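Local atomic coordinates of geranyltranstransferase (Campylobacter jejuni, PDB entry 3NPK), a protein that probably catalyses the condensation of geranyl diphosphate with isopentenyl diphosphate to give farnesyl diphosphate and pyrophosphate in isoprene biosynthesis. Residues A[103-106]-A[107-111]; A[199-202]-A[203-207]. All coordinates share one frame; numbering follows the deposited sequence.

Contact 1. Residues A[103-106]-A[107-111]; sequences ETTA and ILVGD
T104 and L108, one helical turn apart, lie side by side and point the same way, the methyl CG2 of T104 reaching CD1 of L108 at 3.7 Å. The rotation about the first side-chain bond of T104 explains this: CG2 stands anti to the backbone N, beside the carbonyl carbon, and therefore leans on along the helix toward L108. The neighbouring threonine has the same rotamer, but its contact is looser and differently angled. CG2 of T105 comes within 4.0 Å of CG2 of V109, the two side chains crossing obliquely, while the hydroxyl OG1 of T105 turns back to hydrogen-bond D102, the residue just before this helix.

CG1 of I107, anti to the carbonyl carbon (chi1 -67°), folds back over the preceding turn and lies 3.3 Å from O of E103, with CD1 of I107 at 3.5 Å from the same oxygen. That oxygen also accepts the N-H of I107 at 2.9 Å, the first of four regular i to i+4 bonds. The last, from G110 N to A106 O, is 3.1 Å long.

M85 of the second subunit meets T104 and I107, and H79 of that subunit hydrogen-bonds D111, placing this opening part of helix 103-122 at the dimer interface. Within its own chain, F27 and A30 of helix 27-37 cover the T105, L108 and V109 flank, I78 of helix 59-80 touches A106 and V109, and L97 and H98 of helix 97-100 pack on A106.

Contact 2. Residues A[199-202]-A[203-207]; sequences QIYK and LGLKL
Apolar contact between side chains rests on Y201 and L205, which follow each other at i and i+4. CG and both methyls of L205 gather round CE2 of the Y201 ring, CD1 closest at 3.8 Å and approaching obliquely, with CG at 3.9 Å from the same CE2. The ring can extend beside the next turn because CG of Y201 is anti to the backbone N (chi1 -178°). On the buried flank L203 packs against C260 and L264 of helix 246-265, and I200 against L183 and C187 of helix 164-189.

Backbone hydrogen bonds form the second group. L205 N reaches O of Y201 at 3.0 Å, and K206 N binds O of K202 at 3.1 Å. L203 N to O of Q199 and G204 N to O of I200 complete the set.

The polar ends of Y201 and K206 are bonded to other helices. Y201 OH is hydrogen-bonded to N141, which helps hold the outer end of the ring, and K206 NZ forms a salt bridge with E259 of helix 246-265.

The result is an amphipathic part of helix 194-220, with I200, L203 and L207 buried and Q199 and K202 exposed, as expected for the all-helical polyprenyl synthetase fold, in which long helices pack together around a central reaction cavity.

Both contacts join consecutive turns of a single helix, helix 103-122 in contact 1 and helix 194-220 in contact 2, and they share no element. Their centres are 32 Å apart, on opposite sides of the chain's centre. Contact 1 is the more buried, although it lies farther from that centre, covered by helices of its own chain and, on one side, by the second subunit; its side-chain contacts are between threonine methyls and leucine or valine methyls. Contact 2 touches no other chain and is partly open, with exposed Q199 and K202, and apolar packing on one flank is combined with a tyrosine and a lysine tied to other helices of its own subunit.

Contact 1. Residues A[103-106]-A[107-111]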
ATOM      1  N   GLU A 103      -2.946 -19.443   0.142  1.00 13.27           N
ATOM      2  CA  GLU A 103      -3.131 -18.250   0.966  1.00 13.68           C
ATOM      3  C   GLU A 103      -1.982 -17.289   0.791  1.00 11.77           C
ATOM      4  O   GLU A 103      -2.188 -16.082   0.775  1.00 11.24           O
ATOM      5  CB  GLU A 103      -3.261 -18.625   2.438  1.00 17.10           C
ATOM      6  CG  GLU A 103      -4.620 -19.190   2.778  1.00 22.70           C
ATOM      7  CD  GLU A 103      -4.734 -19.550   4.236  1.00 27.79           C
ATOM      8  OE1 GLU A 103      -3.914 -19.058   5.044  1.00 30.02           O
ATOM      9  OE2 GLU A 103      -5.637 -20.344   4.566  1.00 30.95           O
ATOM     10  N   THR A 104      -0.770 -17.824   0.689  1.00 10.84           N
ATOM     11  CA  THR A 104       0.400 -16.974   0.509  1.00 10.84           C
ATOM     12  C   THR A 104       0.232 -16.088  -0.723  1.00 10.94           C
ATOM     13  O   THR A 104       0.460 -14.871  -0.675  1.00 10.80           O
ATOM     14  CB  THR A 104       1.677 -17.809   0.367  1.00 11.97           C
ATOM     15  OG1 THR A 104       1.950 -18.455   1.618  1.00 14.05           O
ATOM     16  CG2 THR A 104       2.846 -16.909  -0.042  1.00 14.04           C
ATOM     17  N   THR A 105      -0.188 -16.689  -1.831  1.00 11.22           N
ATOM     18  CA  THR A 105      -0.385 -15.932  -3.066  1.00 11.61           C
ATOM     19  C   THR A 105      -1.458 -14.851  -2.886  1.00 10.76           C
ATOM     20  O   THR A 105      -1.290 -13.715  -3.328  1.00 11.29           O
ATOM     21  CB  THR A 105      -0.758 -16.874  -4.219  1.00 12.36           C
ATOM     22  OG1 THR A 105       0.329 -17.786  -4.433  1.00 13.47           O
ATOM     23  CG2 THR A 105      -1.021 -16.115  -5.533  1.00 13.03           C
ATOM     24  N   ALA A 106      -2.563 -15.201  -2.235  1.00 10.65           N
ATOM     25  CA  ALA A 106      -3.632 -14.223  -2.019  1.00 10.49           C
ATOM     26  C   ALA A 106      -3.110 -13.047  -1.178  1.00  9.54           C
ATOM     27  O   ALA A 106      -3.361 -11.862  -1.496  1.00  9.74           O
ATOM     28  CB  ALA A 106      -4.835 -14.884  -1.344  1.00 11.00           C
ATOM     29  N   ILE A 107      -2.394 -13.359  -0.098  1.00  8.70           N
ATOM     30  CA  ILE A 107      -1.866 -12.283   0.747  1.00  9.73           C
ATOM     31  C   ILE A 107      -0.938 -11.379  -0.071  1.00  9.35           C
ATOM     32  O   ILE A 107      -1.090 -10.144  -0.085  1.00  8.74           O
ATOM     33  CB  ILE A 107      -1.098 -12.829   1.954  1.00 10.33           C
ATOM     34  CG1 ILE A 107      -2.055 -13.539   2.910  1.00 11.17           C
ATOM     35  CG2 ILE A 107      -0.369 -11.678   2.681  1.00 11.41           C
ATOM     36  CD1 ILE A 107      -1.359 -14.519   3.840  1.00 12.93           C
ATOM     37  N   LEU A 108       0.015 -11.989  -0.770  1.00  8.72           N
ATOM     38  CA  LEU A 108       1.020 -11.208  -1.507  1.00  8.54           C
ATOM     39  C   LEU A 108       0.469 -10.465  -2.729  1.00  8.89           C
ATOM     40  O   LEU A 108       0.936  -9.368  -3.037  1.00  9.01           O
ATOM     41  CB  LEU A 108       2.190 -12.098  -1.929  1.00 10.14           C
ATOM     42  CG  LEU A 108       2.989 -12.695  -0.763  1.00 10.54           C
ATOM     43  CD1 LEU A 108       4.085 -13.640  -1.296  1.00 12.79           C
ATOM     44  CD2 LEU A 108       3.568 -11.575   0.128  1.00 10.93           C
ATOM     45  N   VAL A 109      -0.494 -11.057  -3.435  1.00  8.58           N
ATOM     46  CA  VAL A 109      -1.128 -10.333  -4.529  1.00  8.37           C
ATOM     47  C   VAL A 109      -1.832  -9.085  -3.977  1.00  8.74           C
ATOM     48  O   VAL A 109      -1.714  -8.000  -4.552  1.00  9.28           O
ATOM     49  CB  VAL A 109      -2.122 -11.204  -5.339  1.00  8.73           C
ATOM     50  CG1 VAL A 109      -3.037 -10.307  -6.195  1.00  9.80           C
ATOM     51  CG2 VAL A 109      -1.378 -12.211  -6.232  1.00 10.01           C
ATOM     52  N   GLY A 110      -2.560  -9.222  -2.870  1.00  8.58           N
ATOM     53  CA  GLY A 110      -3.182  -8.051  -2.272  1.00  9.72           C
ATOM     54  C   GLY A 110      -2.136  -7.005  -1.887  1.00  8.81           C
ATOM     55  O   GLY A 110      -2.314  -5.811  -2.144  1.00  8.48           O
ATOM     56  N   ASP A 111      -1.041  -7.450  -1.271  1.00  8.56           N
ATOM     57  CA  ASP A 111       0.039  -6.536  -0.875  1.00  8.63           C
ATOM     58  C   ASP A 111       0.575  -5.811  -2.108  1.00  8.07           C
ATOM     59  O   ASP A 111       0.772  -4.585  -2.087  1.00  8.97           O
ATOM     60  CB  ASP A 111       1.184  -7.280  -0.184  1.00  9.58           C
ATOM     61  CG  ASP A 111       0.810  -7.773   1.208  1.00  9.70           C
ATOM     62  OD1 ASP A 111      -0.246  -7.373   1.736  1.00 10.31           O
ATOM     63  OD2 ASP A 111       1.568  -8.572   1.773  1.00 11.02           O
TER

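Contact 2. Residues A[199-202]-A[203-207]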
ATOM      1  N   GLN A 199     -17.844  19.504  -0.688  1.00 11.33           N
ATOM      2  CA  GLN A 199     -19.265  19.155  -0.790  1.00 12.65           C
ATOM      3  C   GLN A 199     -19.442  17.818  -1.489  1.00 11.87           C
ATOM      4  O   GLN A 199     -20.289  17.006  -1.105  1.00 13.87           O
ATOM      5  CB  GLN A 199     -20.053  20.252  -1.516  1.00 15.91           C
ATOM      6  CG  GLN A 199     -20.137  21.521  -0.684  1.00 19.12           C
ATOM      7  CD  GLN A 199     -20.971  22.607  -1.321  1.00 24.25           C
ATOM      8  OE1 GLN A 199     -21.339  23.578  -0.657  1.00 28.25           O
ATOM      9  NE2 GLN A 199     -21.263  22.462  -2.612  1.00 24.22           N
ATOM     10  N   ILE A 200     -18.641  17.592  -2.524  1.00 10.24           N
ATOM     11  CA  ILE A 200     -18.751  16.362  -3.305  1.00 11.54           C
ATOM     12  C   ILE A 200     -18.231  15.153  -2.502  1.00 10.66           C
ATOM     13  O   ILE A 200     -18.813  14.071  -2.554  1.00 10.16           O
ATOM     14  CB  ILE A 200     -18.056  16.562  -4.678  1.00 13.79           C
ATOM     15  CG1 ILE A 200     -18.921  17.465  -5.566  1.00 16.20           C
ATOM     16  CG2 ILE A 200     -17.791  15.256  -5.369  1.00 16.95           C
ATOM     17  CD1 ILE A 200     -18.164  18.107  -6.743  1.00 17.73           C
ATOM     18  N   TYR A 201     -17.168  15.341  -1.726  1.00 10.50           N
ATOM     19  CA  TYR A 201     -16.718  14.292  -0.808  1.00 11.41           C
ATOM     20  C   TYR A 201     -17.840  13.913   0.166  1.00 11.52           C
ATOM     21  O   TYR A 201     -18.120  12.736   0.386  1.00 11.59           O
ATOM     22  CB  TYR A 201     -15.475  14.755  -0.059  1.00 10.20           C
ATOM     23  CG  TYR A 201     -14.882  13.738   0.889  1.00 10.33           C
ATOM     24  CD1 TYR A 201     -13.901  12.844   0.469  1.00  9.41           C
ATOM     25  CD2 TYR A 201     -15.296  13.679   2.213  1.00 11.62           C
ATOM     26  CE1 TYR A 201     -13.338  11.926   1.353  1.00  9.99           C
ATOM     27  CE2 TYR A 201     -14.746  12.763   3.101  1.00 10.38           C
ATOM     28  CZ  TYR A 201     -13.772  11.888   2.665  1.00  9.47           C
ATOM     29  OH  TYR A 201     -13.220  10.984   3.537  1.00 10.94           O
ATOM     30  N   LYS A 202     -18.502  14.918   0.731  1.00 11.92           N
ATOM     31  CA  LYS A 202     -19.595  14.657   1.666  1.00 12.91           C
ATOM     32  C   LYS A 202     -20.759  13.923   1.005  1.00 12.73           C
ATOM     33  O   LYS A 202     -21.398  13.072   1.627  1.00 13.62           O
ATOM     34  CB  LYS A 202     -20.065  15.957   2.308  1.00 15.49           C
ATOM     35  CG  LYS A 202     -19.059  16.520   3.274  1.00 19.76           C
ATOM     36  CD  LYS A 202     -19.605  17.771   3.936  1.00 25.02           C
ATOM     37  CE  LYS A 202     -18.705  18.239   5.073  1.00 29.57           C
ATOM     38  NZ  LYS A 202     -19.466  19.000   6.110  1.00 32.58           N
ATOM     39  N   LEU A 203     -21.020  14.214  -0.264  1.00 12.74           N
ATOM     40  CA  LEU A 203     -22.040  13.468  -0.999  1.00 12.73           C
ATOM     41  C   LEU A 203     -21.632  12.002  -1.137  1.00 11.69           C
ATOM     42  O   LEU A 203     -22.456  11.100  -0.947  1.00 13.05           O
ATOM     43  CB  LEU A 203     -22.279  14.095  -2.369  1.00 14.73           C
ATOM     44  CG  LEU A 203     -23.123  13.286  -3.356  1.00 16.16           C
ATOM     45  CD1 LEU A 203     -24.558  13.112  -2.843  1.00 16.71           C
ATOM     46  CD2 LEU A 203     -23.135  13.967  -4.739  1.00 18.34           C
ATOM     47  N   GLY A 204     -20.360  11.755  -1.442  1.00 11.34           N
ATOM     48  CA  GLY A 204     -19.866  10.380  -1.476  1.00 11.63           C
ATOM     49  C   GLY A 204     -20.075   9.632  -0.163  1.00 10.92           C
ATOM     50  O   GLY A 204     -20.458   8.458  -0.164  1.00 12.54           O
ATOM     51  N   LEU A 205     -19.845  10.307   0.964  1.00 11.52           N
ATOM     52  CA  LEU A 205     -20.046   9.670   2.271  1.00 11.40           C
ATOM     53  C   LEU A 205     -21.498   9.261   2.433  1.00 12.14           C
ATOM     54  O   LEU A 205     -21.802   8.178   2.951  1.00 13.60           O
ATOM     55  CB  LEU A 205     -19.680  10.625   3.401  1.00 12.17           C
ATOM     56  CG  LEU A 205     -18.217  11.015   3.528  1.00 11.57           C
ATOM     57  CD1 LEU A 205     -18.087  11.998   4.690  1.00 13.89           C
ATOM     58  CD2 LEU A 205     -17.288   9.786   3.711  1.00 12.55           C
ATOM     59  N   LYS A 206     -22.401  10.138   2.001  1.00 12.99           N
ATOM     60  CA  LYS A 206     -23.831   9.858   2.119  1.00 15.42           C
ATOM     61  C   LYS A 206     -24.232   8.676   1.235  1.00 15.37           C
ATOM     62  O   LYS A 206     -24.985   7.804   1.653  1.00 17.16           O
ATOM     63  CB  LYS A 206     -24.660  11.099   1.780  1.00 18.13           C
ATOM     64  CG  LYS A 206     -26.110  10.983   2.202  1.00 23.02           C
ATOM     65  CD  LYS A 206     -26.840  12.298   2.045  1.00 27.67           C
ATOM     66  CE  LYS A 206     -26.392  13.289   3.087  1.00 31.06           C
ATOM     67  NZ  LYS A 206     -27.161  14.554   2.962  1.00 32.94           N
ATOM     68  N   LEU A 207     -23.711   8.637   0.017  1.00 14.21           N
ATOM     69  CA  LEU A 207     -24.018   7.535  -0.890  1.00 14.83           C
ATOM     70  C   LEU A 207     -23.557   6.220  -0.283  1.00 14.17           C
ATOM     71  O   LEU A 207     -24.274   5.221  -0.332  1.00 15.60           O
ATOM     72  CB  LEU A 207     -23.324   7.748  -2.233  1.00 16.03           C
ATOM     73  CG  LEU A 207     -23.894   8.894  -3.067  1.00 20.28           C
ATOM     74  CD1 LEU A 207     -23.144   8.970  -4.368  1.00 21.53           C
ATOM     75  CD2 LEU A 207     -25.381   8.682  -3.297  1.00 20.90           C
TER